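Local coordinates for glyoxalase family protein (Bacillus cereus, PDB 1SS4) that is of unknown function but belongs to the glyoxalase (vicinal oxygen chelate) family and may bind a metal ion and act as a methylmalonyl-CoA epimerase, at residues I17-S21 with V139-L143; A40-G44 with Q56-I60; E104-V110 with G145-E149; A118-G122 with C134-G138. Numbering follows the deposited sequence.

The chain folds as two beta-alpha-beta-beta-beta modules, as in other vicinal oxygen chelate proteins. Interaction 2 pairs two strands of the first module, and interactions 3 and 4 belong to the second; interaction 1 ties one module to the other. Interactions 3 and 4, centred 12 Å apart, share a core: Cys134 SG lies 3.7 Å from Val110 CG2, and Leu146 CD1 4.0 Å from Ile136 CG1. Interaction 1 meets interaction 4 where Leu143 CD1 packs 3.9 Å from Val121 CG2. Interaction 2 stands apart, its centre 34 Å from that of interaction 3. Bound sodium lies about 10 Å from the Arg137 side chain, and glutathione about 12 Å from that of Tyr135.

Interaction 1: I17-S21 with V139-L143; sequences IVVES and VEGIL
Ile142 lays its side chain (chi1 m, chi2 t) over Ile17 and Val19, its CD1 reaching 3.7 Å from Ile17 CG2 and 3.9 Å from Val19 CG1. Residues 17-18 are extended (Ile17 phi/psi -130/134), whereas 139-142 form a type I' beta turn: Glu140 (54/34) and Gly141 (71/4) both have positive phi, and Ile142 N bonds to Val139 O at 3.0 Å. The turn links strands 131-137 and 143-149 of the second beta-alpha-beta-beta-beta module, so the contact docks it against the strand-to-helix junction of the first. From the turn, Glu140 (chi1 m, chi2 t) offers its carboxylate to two successive amides: Glu20 N donates to Glu140 OE1 at 2.8 Å and Ser21 N to Glu140 OE2 at 2.9 Å. CA atoms of Glu20 and Glu140 are 7.7 Å apart. Arg87 offsets the crowding of negative charge by forming salt bridges to both glutamates, while Ser21, at the N-cap of helix 22-32, turns its OG to Asn24 N.

Interaction 2: A40-G44 with Q56-I60; sequences ANVEG and QCVEI
Strand 40-42 runs antiparallel to strand 57-60, the short axes approaching to 4.6 Å at 155°. Ala40 faces Ile60 and Val42 faces Val58 as hydrogen-bonded pairs (both CA-CA 5.4 Å), with Asn41 opposite Glu59 between them as a non-hydrogen-bonded pair (CA-CA 4.2 Å).

Backbone bonds form two reciprocal pairs. Ala40 N donates to Ile60 O at 2.8 Å and Ile60 N to Ala40 O at 2.7 Å; Val42 N donates to Val58 O at 2.7 Å and Val58 N to Val42 O at 3.1 Å.

Apolar packing lies on the face of Ala40, Val42, Val58 and Ile60, where Val42 CG2 (chi1 t) meets Ile60 CD1 (chi1 m, chi2 t) at 3.8 Å. On the other face Asn41 OD1 rests 3.6 Å from Glu59 CG, and the extended Glu59 (chi1 t, chi2 t) sends its carboxylate into salt bridges with Arg76 and Arg39.

Water takes over where the ladder ends: one molecule donates to Val42 O (2.6 Å) and accepts from Gln56 NE2 (3.1 Å), while Gln56 OE1 is hydrogen-bonded to Thr51 OG1; a second donates to Gly44 O (2.6 Å) and weakly to Gln56 O (3.3 Å).

Four main-chain bonds against one close apolar contact imply that strand 35-42, one of the two outermost within this chain in the first beta-alpha-beta-beta-beta module's sheet, is held mainly by its backbone, the buried Glu59 carboxylate being balanced by arginines.

Interaction 3: E104-V110 with G145-E149; sequences EDIDEMV and GLAEE
The first turn of helix 106-115 runs roughly antiparallel along strand 145-149, the short axes 8.8 Å apart and their directions at 152°. Leu146 (chi1 m, chi2 t) is the apolar bump on the strand: its CD1 pushes between CG of Met109, present as selenomethionine, 3.8 Å away, and Val110 CG2 at 4.2 Å. Ile106 (chi1 t, chi2 t) fills the hollow beside that leucine, reaching down until its CD1 is 3.7 Å from Leu146 O, 4.3 Å from Leu146 CB and 4.3 Å from Ala147 CA. Here a helix packs on the face of the second module's four-stranded sheet, which in the beta-alpha-beta-beta-beta fold it reaches straight after strand 95-103; Cys134 of strand 131-137 carries the apolar floor on beneath Ile106 and Val110. Toward the helix start the fit turns polar. The extended Glu148 (chi1 t, chi2 t) passes its CG 3.3 Å from Glu104 O and accepts a bond at OE2 from Ile106 N, 2.9 Å, with Ile106 and Glu148 CA atoms 5.6 Å apart. Asp105 takes the N-cap position and accepts from Glu108 N. Its OD1 lies 3.8 Å from Glu148 OE2, and a water sits by both, 2.5 Å from Asp105 OD1 and 2.6 Å from Glu148 OE2. Asn7 of the second subunit packs on Glu104 and Met109.

Interaction 4: A118-G122 with C134-G138; sequences AELVG and CYIRG. With FMT (formic acid), chain F.
Segments 118-122 and 134-138 run antiparallel, their end-to-end directions 152° apart. Glu119 and Arg137 form a hydrogen-bonded pair (CA-CA 5.1 Å), with Glu119 N to Arg137 O at 2.9 Å and Arg137 N to Glu119 O at 2.8 Å; Leu120 and Ile136 follow as a non-hydrogen-bonded pair (CA-CA 4.5 Å). Val121 N still donates to Tyr135 O at 2.8 Å, but Val121 has helical angles (-74/-44), and beyond it a water bridges the backbones, accepting from Gly122 N and Tyr135 N, each at 2.9 Å. On one face Leu120 (chi1 t, chi2 p) touches Ile136 (chi1 m, chi2 m) CD1 to CD1 at 3.4 Å, its CD1 also 3.5 Å from Cys134 CB, while Ala118 CB meets Ile136 CG2 at 3.7 Å. On the other, Glu119 CG lies 3.3 Å from Arg137 CB and Val121 CG2 3.8 Å from Arg137 CG. The Arg137 guanidinium grips a formic acid, probably from the crystallisation liquor: NE to O1 at 2.8 Å and NH2 to O2 at 3.2 Å. Arg137 NH1 also hydrogen-bonds to Gly141 O, and NH2 to Ala89 O. These strands form the beta hairpin at the edge of the second module's sheet in the glyoxalase fold.

Interaction 1: I17-S21 with V139-L143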
# COMPACT_ATOMS: atom_id res chain seq x y z
N ILE A 17 -0.90 2.65 6.70
CA ILE A 17 -2.25 3.22 6.63
C ILE A 17 -2.43 4.11 7.87
O ILE A 17 -2.08 3.71 8.98
CB ILE A 17 -3.34 2.10 6.67
CG1 ILE A 17 -3.00 0.96 5.70
CG2 ILE A 17 -4.73 2.71 6.33
CD1 ILE A 17 -3.90 -0.28 5.85
N VAL A 18 -2.95 5.32 7.67
CA VAL A 18 -3.22 6.25 8.76
C VAL A 18 -4.68 5.98 9.14
O VAL A 18 -5.56 6.04 8.29
CB VAL A 18 -3.05 7.71 8.29
CG1 VAL A 18 -3.52 8.68 9.37
CG2 VAL A 18 -1.61 7.96 7.97
N VAL A 19 -4.92 5.65 10.41
CA VAL A 19 -6.26 5.33 10.83
C VAL A 19 -6.75 6.20 11.98
O VAL A 19 -5.96 6.90 12.63
CB VAL A 19 -6.37 3.84 11.22
CG1 VAL A 19 -5.94 2.97 10.04
CG2 VAL A 19 -5.51 3.54 12.44
N GLU A 20 -8.06 6.15 12.21
CA GLU A 20 -8.73 6.90 13.27
C GLU A 20 -8.55 6.19 14.61
O GLU A 20 -8.25 6.83 15.62
CB GLU A 20 -10.22 6.99 12.93
CG GLU A 20 -11.01 7.99 13.75
CD GLU A 20 -12.47 8.07 13.31
OE1 GLU A 20 -13.21 8.87 13.93
OE2 GLU A 20 -12.88 7.35 12.35
N SER A 21 -8.73 4.88 14.62
CA SER A 21 -8.59 4.07 15.83
C SER A 21 -7.57 2.95 15.63
O SER A 21 -7.80 2.04 14.83
CB SER A 21 -9.93 3.43 16.22
OG SER A 21 -9.75 2.41 17.19
N VAL A 139 -12.20 -2.11 8.20
CA VAL A 139 -12.14 -1.13 9.28
C VAL A 139 -12.13 0.30 8.73
O VAL A 139 -11.36 0.63 7.83
CB VAL A 139 -10.92 -1.38 10.20
CG1 VAL A 139 -9.62 -1.21 9.42
CG2 VAL A 139 -10.99 -0.43 11.41
N GLU A 140 -13.04 1.12 9.25
CA GLU A 140 -13.16 2.50 8.83
C GLU A 140 -13.32 2.68 7.32
O GLU A 140 -12.84 3.67 6.74
CB GLU A 140 -11.95 3.27 9.35
CG GLU A 140 -11.96 3.42 10.88
CD GLU A 140 -10.64 3.89 11.46
OE1 GLU A 140 -9.90 4.61 10.77
OE2 GLU A 140 -10.34 3.54 12.63
N GLY A 141 -13.99 1.73 6.68
CA GLY A 141 -14.22 1.77 5.24
C GLY A 141 -13.03 1.54 4.33
O GLY A 141 -13.15 1.63 3.10
N ILE A 142 -11.87 1.22 4.91
CA ILE A 142 -10.65 1.01 4.12
C ILE A 142 -10.78 -0.17 3.14
O ILE A 142 -11.15 -1.28 3.51
CB ILE A 142 -9.45 0.83 5.08
CG1 ILE A 142 -9.22 2.16 5.81
CG2 ILE A 142 -8.17 0.41 4.30
CD1 ILE A 142 -8.29 2.07 7.00
N LEU A 143 -10.46 0.10 1.89
CA LEU A 143 -10.55 -0.90 0.83
C LEU A 143 -9.47 -1.98 0.88
O LEU A 143 -8.27 -1.68 0.87
CB LEU A 143 -10.52 -0.21 -0.54
CG LEU A 143 -10.89 -1.08 -1.75
CD1 LEU A 143 -12.36 -1.45 -1.65
CD2 LEU A 143 -10.61 -0.29 -3.05

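Interaction 2: A40-G44 with Q56-I60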
# COMPACT_ATOMS: atom_id res chain seq x y z
N ALA A 40 3.60 1.27 19.63
CA ALA A 40 4.26 2.28 20.44
C ALA A 40 3.89 3.70 20.07
O ALA A 40 3.44 3.99 18.96
CB ALA A 40 5.77 2.09 20.35
N ASN A 41 4.07 4.60 21.03
CA ASN A 41 3.81 6.00 20.81
C ASN A 41 5.15 6.53 20.35
O ASN A 41 6.18 6.19 20.92
CB ASN A 41 3.39 6.68 22.12
CG ASN A 41 2.02 6.24 22.59
OD1 ASN A 41 1.00 6.63 22.02
ND2 ASN A 41 1.99 5.41 23.63
N VAL A 42 5.15 7.35 19.31
CA VAL A 42 6.40 7.90 18.81
C VAL A 42 6.29 9.41 18.87
O VAL A 42 5.46 9.99 18.18
CB VAL A 42 6.68 7.46 17.35
CG1 VAL A 42 7.92 8.17 16.81
CG2 VAL A 42 6.87 5.96 17.30
N GLU A 43 7.10 10.05 19.71
CA GLU A 43 7.03 11.50 19.80
C GLU A 43 8.39 12.15 19.66
O GLU A 43 8.50 13.37 19.71
CB GLU A 43 6.34 11.94 21.10
CG GLU A 43 6.78 11.21 22.35
CD GLU A 43 5.98 11.62 23.57
OE1 GLU A 43 5.99 12.83 23.91
OE2 GLU A 43 5.32 10.75 24.18
N GLY A 44 9.42 11.33 19.46
CA GLY A 44 10.76 11.86 19.28
C GLY A 44 10.73 12.76 18.06
O GLY A 44 10.01 12.48 17.08
N GLN A 56 5.16 16.45 16.02
CA GLN A 56 4.15 15.40 15.90
C GLN A 56 4.27 14.33 16.96
O GLN A 56 5.34 14.11 17.55
CB GLN A 56 4.15 14.73 14.51
CG GLN A 56 5.35 13.87 14.17
CD GLN A 56 5.14 13.05 12.90
OE1 GLN A 56 4.74 13.57 11.86
NE2 GLN A 56 5.42 11.75 12.98
N CYS A 57 3.13 13.69 17.21
CA CYS A 57 3.00 12.61 18.17
C CYS A 57 2.09 11.62 17.47
O CYS A 57 0.93 11.94 17.19
CB CYS A 57 2.33 13.11 19.45
SG CYS A 57 2.18 11.85 20.74
N VAL A 58 2.61 10.44 17.17
CA VAL A 58 1.81 9.43 16.49
C VAL A 58 1.96 8.09 17.19
O VAL A 58 3.01 7.80 17.77
CB VAL A 58 2.28 9.26 15.04
CG1 VAL A 58 1.43 8.23 14.34
CG2 VAL A 58 2.17 10.59 14.31
N GLU A 59 0.89 7.30 17.20
CA GLU A 59 0.97 5.98 17.78
C GLU A 59 1.06 5.04 16.58
O GLU A 59 0.27 5.16 15.62
CB GLU A 59 -0.28 5.65 18.61
CG GLU A 59 -0.11 4.38 19.43
CD GLU A 59 -1.38 3.99 20.16
OE1 GLU A 59 -2.40 4.70 20.00
OE2 GLU A 59 -1.37 2.96 20.89
N ILE A 60 2.00 4.12 16.64
CA ILE A 60 2.25 3.18 15.55
C ILE A 60 2.10 1.72 15.96
O ILE A 60 2.40 1.34 17.09
CB ILE A 60 3.69 3.38 15.02
CG1 ILE A 60 3.79 4.74 14.33
CG2 ILE A 60 4.06 2.28 14.05
CD1 ILE A 60 5.21 5.12 14.00
O HOH W 1 5.94 11.42 16.04
O HOH W 2 8.24 14.10 15.97

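Interaction 3: E104-V110 with G145-E149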
# COMPACT_ATOMS: atom_id res chain seq x y z
N GLU A 104 -7.15 -18.72 2.70
CA GLU A 104 -7.50 -20.11 2.47
C GLU A 104 -8.94 -20.28 1.98
O GLU A 104 -9.18 -20.92 0.95
CB GLU A 104 -7.30 -20.91 3.75
CG GLU A 104 -7.16 -22.39 3.50
CD GLU A 104 -6.84 -23.13 4.77
OE1 GLU A 104 -7.74 -23.24 5.64
OE2 GLU A 104 -5.68 -23.59 4.90
N ASP A 105 -9.89 -19.70 2.71
CA ASP A 105 -11.29 -19.79 2.32
C ASP A 105 -11.92 -18.41 2.34
O ASP A 105 -12.19 -17.85 3.41
CB ASP A 105 -12.07 -20.69 3.28
CG ASP A 105 -13.56 -20.66 2.99
OD1 ASP A 105 -13.97 -21.16 1.92
OD2 ASP A 105 -14.31 -20.12 3.82
N ILE A 106 -12.18 -17.88 1.16
CA ILE A 106 -12.73 -16.54 1.04
C ILE A 106 -14.15 -16.42 1.58
O ILE A 106 -14.52 -15.38 2.14
CB ILE A 106 -12.65 -16.07 -0.44
CG1 ILE A 106 -13.03 -14.59 -0.54
CG2 ILE A 106 -13.52 -16.95 -1.33
CD1 ILE A 106 -12.84 -14.04 -1.94
N ASP A 107 -14.97 -17.46 1.44
CA ASP A 107 -16.32 -17.37 1.97
C ASP A 107 -16.34 -17.22 3.49
O ASP A 107 -17.06 -16.38 4.03
CB ASP A 107 -17.16 -18.59 1.55
CG ASP A 107 -17.50 -18.58 0.06
OD1 ASP A 107 -17.79 -17.50 -0.50
OD2 ASP A 107 -17.52 -19.68 -0.55
N GLU A 108 -15.53 -18.01 4.19
CA GLU A 108 -15.48 -17.90 5.65
C GLU A 108 -14.98 -16.50 6.02
O GLU A 108 -15.52 -15.85 6.91
CB GLU A 108 -14.54 -18.96 6.22
CG GLU A 108 -14.61 -19.18 7.73
CD GLU A 108 -14.05 -18.02 8.53
OE1 GLU A 108 -12.93 -17.56 8.23
OE2 GLU A 108 -14.74 -17.57 9.48
N MSE A 109 -13.95 -16.03 5.32
CA MSE A 109 -13.39 -14.71 5.60
C MSE A 109 -14.40 -13.60 5.34
O MSE A 109 -14.51 -12.65 6.12
CB MSE A 109 -12.13 -14.47 4.76
CG MSE A 109 -11.39 -13.18 5.11
SE MSE A 109 -10.81 -13.09 6.96
CE MSE A 109 -9.20 -14.14 6.79
N VAL A 110 -15.13 -13.70 4.24
CA VAL A 110 -16.13 -12.68 3.92
C VAL A 110 -17.25 -12.75 4.96
O VAL A 110 -17.70 -11.72 5.47
CB VAL A 110 -16.75 -12.88 2.50
CG1 VAL A 110 -17.93 -11.94 2.31
CG2 VAL A 110 -15.70 -12.61 1.43
N GLY A 145 -8.62 -6.15 -0.69
CA GLY A 145 -8.96 -7.14 -1.68
C GLY A 145 -8.70 -8.50 -1.04
O GLY A 145 -7.77 -8.67 -0.25
N LEU A 146 -9.54 -9.47 -1.37
CA LEU A 146 -9.38 -10.83 -0.84
C LEU A 146 -9.46 -11.80 -2.00
O LEU A 146 -10.23 -11.60 -2.92
CB LEU A 146 -10.49 -11.17 0.14
CG LEU A 146 -10.65 -10.39 1.44
CD1 LEU A 146 -11.90 -10.89 2.16
CD2 LEU A 146 -9.43 -10.56 2.30
N ALA A 147 -8.64 -12.84 -1.96
CA ALA A 147 -8.66 -13.85 -3.01
C ALA A 147 -8.37 -15.23 -2.43
O ALA A 147 -7.66 -15.36 -1.43
CB ALA A 147 -7.64 -13.55 -4.07
N GLU A 148 -8.91 -16.25 -3.09
CA GLU A 148 -8.69 -17.64 -2.72
C GLU A 148 -8.28 -18.38 -3.99
O GLU A 148 -8.93 -18.27 -5.03
CB GLU A 148 -9.96 -18.28 -2.14
CG GLU A 148 -9.86 -19.81 -2.08
CD GLU A 148 -11.16 -20.48 -1.68
OE1 GLU A 148 -11.33 -21.66 -2.04
OE2 GLU A 148 -12.00 -19.86 -1.00
N GLU A 149 -7.19 -19.13 -3.90
CA GLU A 149 -6.66 -19.91 -5.02
C GLU A 149 -7.44 -21.22 -5.19
O GLU A 149 -7.77 -21.88 -4.20
CB GLU A 149 -5.19 -20.21 -4.77
CG GLU A 149 -4.26 -19.76 -5.86
CD GLU A 149 -3.06 -19.01 -5.30
OE1 GLU A 149 -2.48 -19.49 -4.30
OE2 GLU A 149 -2.71 -17.95 -5.86
O HOH W 3 -14.52 -20.23 -0.35

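Interaction 4: A118-G122 with C134-G138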
# COMPACT_ATOMS: atom_id res chain seq x y z
N ALA A 118 -17.79 -5.25 8.26
CA ALA A 118 -17.18 -4.97 6.97
C ALA A 118 -18.25 -5.13 5.90
O ALA A 118 -19.26 -5.81 6.12
CB ALA A 118 -16.02 -5.94 6.71
N GLU A 119 -18.05 -4.50 4.74
CA GLU A 119 -19.04 -4.59 3.67
C GLU A 119 -18.47 -5.00 2.32
O GLU A 119 -17.50 -4.41 1.83
CB GLU A 119 -19.78 -3.25 3.51
CG GLU A 119 -18.97 -2.19 2.77
CD GLU A 119 -19.83 -1.07 2.18
OE1 GLU A 119 -20.66 -1.37 1.29
OE2 GLU A 119 -19.67 0.09 2.61
N LEU A 120 -19.10 -6.00 1.70
CA LEU A 120 -18.68 -6.49 0.40
C LEU A 120 -18.95 -5.39 -0.64
O LEU A 120 -20.06 -4.86 -0.73
CB LEU A 120 -19.47 -7.76 0.08
CG LEU A 120 -19.16 -8.51 -1.22
CD1 LEU A 120 -17.69 -8.92 -1.24
CD2 LEU A 120 -20.08 -9.74 -1.32
N VAL A 121 -17.93 -5.02 -1.42
CA VAL A 121 -18.11 -3.95 -2.39
C VAL A 121 -18.92 -4.38 -3.59
O VAL A 121 -19.81 -3.65 -4.04
CB VAL A 121 -16.75 -3.41 -2.88
CG1 VAL A 121 -16.96 -2.27 -3.90
CG2 VAL A 121 -15.98 -2.90 -1.68
N GLY A 122 -18.62 -5.57 -4.10
CA GLY A 122 -19.34 -6.09 -5.25
C GLY A 122 -19.73 -7.51 -4.93
O GLY A 122 -20.38 -7.77 -3.93
N CYS A 134 -12.86 -10.78 -4.21
CA CYS A 134 -13.80 -9.70 -3.94
C CYS A 134 -13.07 -8.51 -3.32
O CYS A 134 -11.89 -8.61 -2.95
CB CYS A 134 -14.88 -10.16 -2.97
SG CYS A 134 -14.26 -10.54 -1.32
N TYR A 135 -13.79 -7.41 -3.22
CA TYR A 135 -13.29 -6.19 -2.59
C TYR A 135 -14.19 -6.01 -1.38
O TYR A 135 -15.40 -6.21 -1.46
CB TYR A 135 -13.45 -4.96 -3.49
CG TYR A 135 -12.33 -4.71 -4.47
CD1 TYR A 135 -12.26 -3.50 -5.17
CD2 TYR A 135 -11.35 -5.66 -4.70
CE1 TYR A 135 -11.25 -3.26 -6.08
CE2 TYR A 135 -10.33 -5.43 -5.62
CZ TYR A 135 -10.29 -4.23 -6.31
OH TYR A 135 -9.31 -4.02 -7.23
N ILE A 136 -13.59 -5.62 -0.27
CA ILE A 136 -14.31 -5.41 0.96
C ILE A 136 -13.90 -4.09 1.55
O ILE A 136 -12.73 -3.72 1.46
CB ILE A 136 -13.94 -6.50 1.99
CG1 ILE A 136 -14.40 -7.87 1.49
CG2 ILE A 136 -14.51 -6.17 3.36
CD1 ILE A 136 -15.89 -8.01 1.47
N ARG A 137 -14.87 -3.38 2.14
CA ARG A 137 -14.61 -2.14 2.84
C ARG A 137 -14.49 -2.64 4.29
O ARG A 137 -15.48 -3.09 4.89
CB ARG A 137 -15.79 -1.17 2.72
CG ARG A 137 -15.99 -0.57 1.34
CD ARG A 137 -15.45 0.83 1.28
NE ARG A 137 -15.39 1.37 -0.07
CZ ARG A 137 -14.41 2.18 -0.49
NH1 ARG A 137 -13.45 2.50 0.36
NH2 ARG A 137 -14.40 2.65 -1.74
N GLY A 138 -13.27 -2.60 4.83
CA GLY A 138 -13.06 -3.09 6.17
C GLY A 138 -13.11 -2.02 7.24
O GLY A 138 -13.96 -1.12 7.19
C FMT F . -17.75 1.49 -2.71
O1 FMT F . -17.75 1.09 -1.50
O2 FMT F . -16.69 1.17 -3.33
O HOH W 4 -16.51 -7.61 -4.31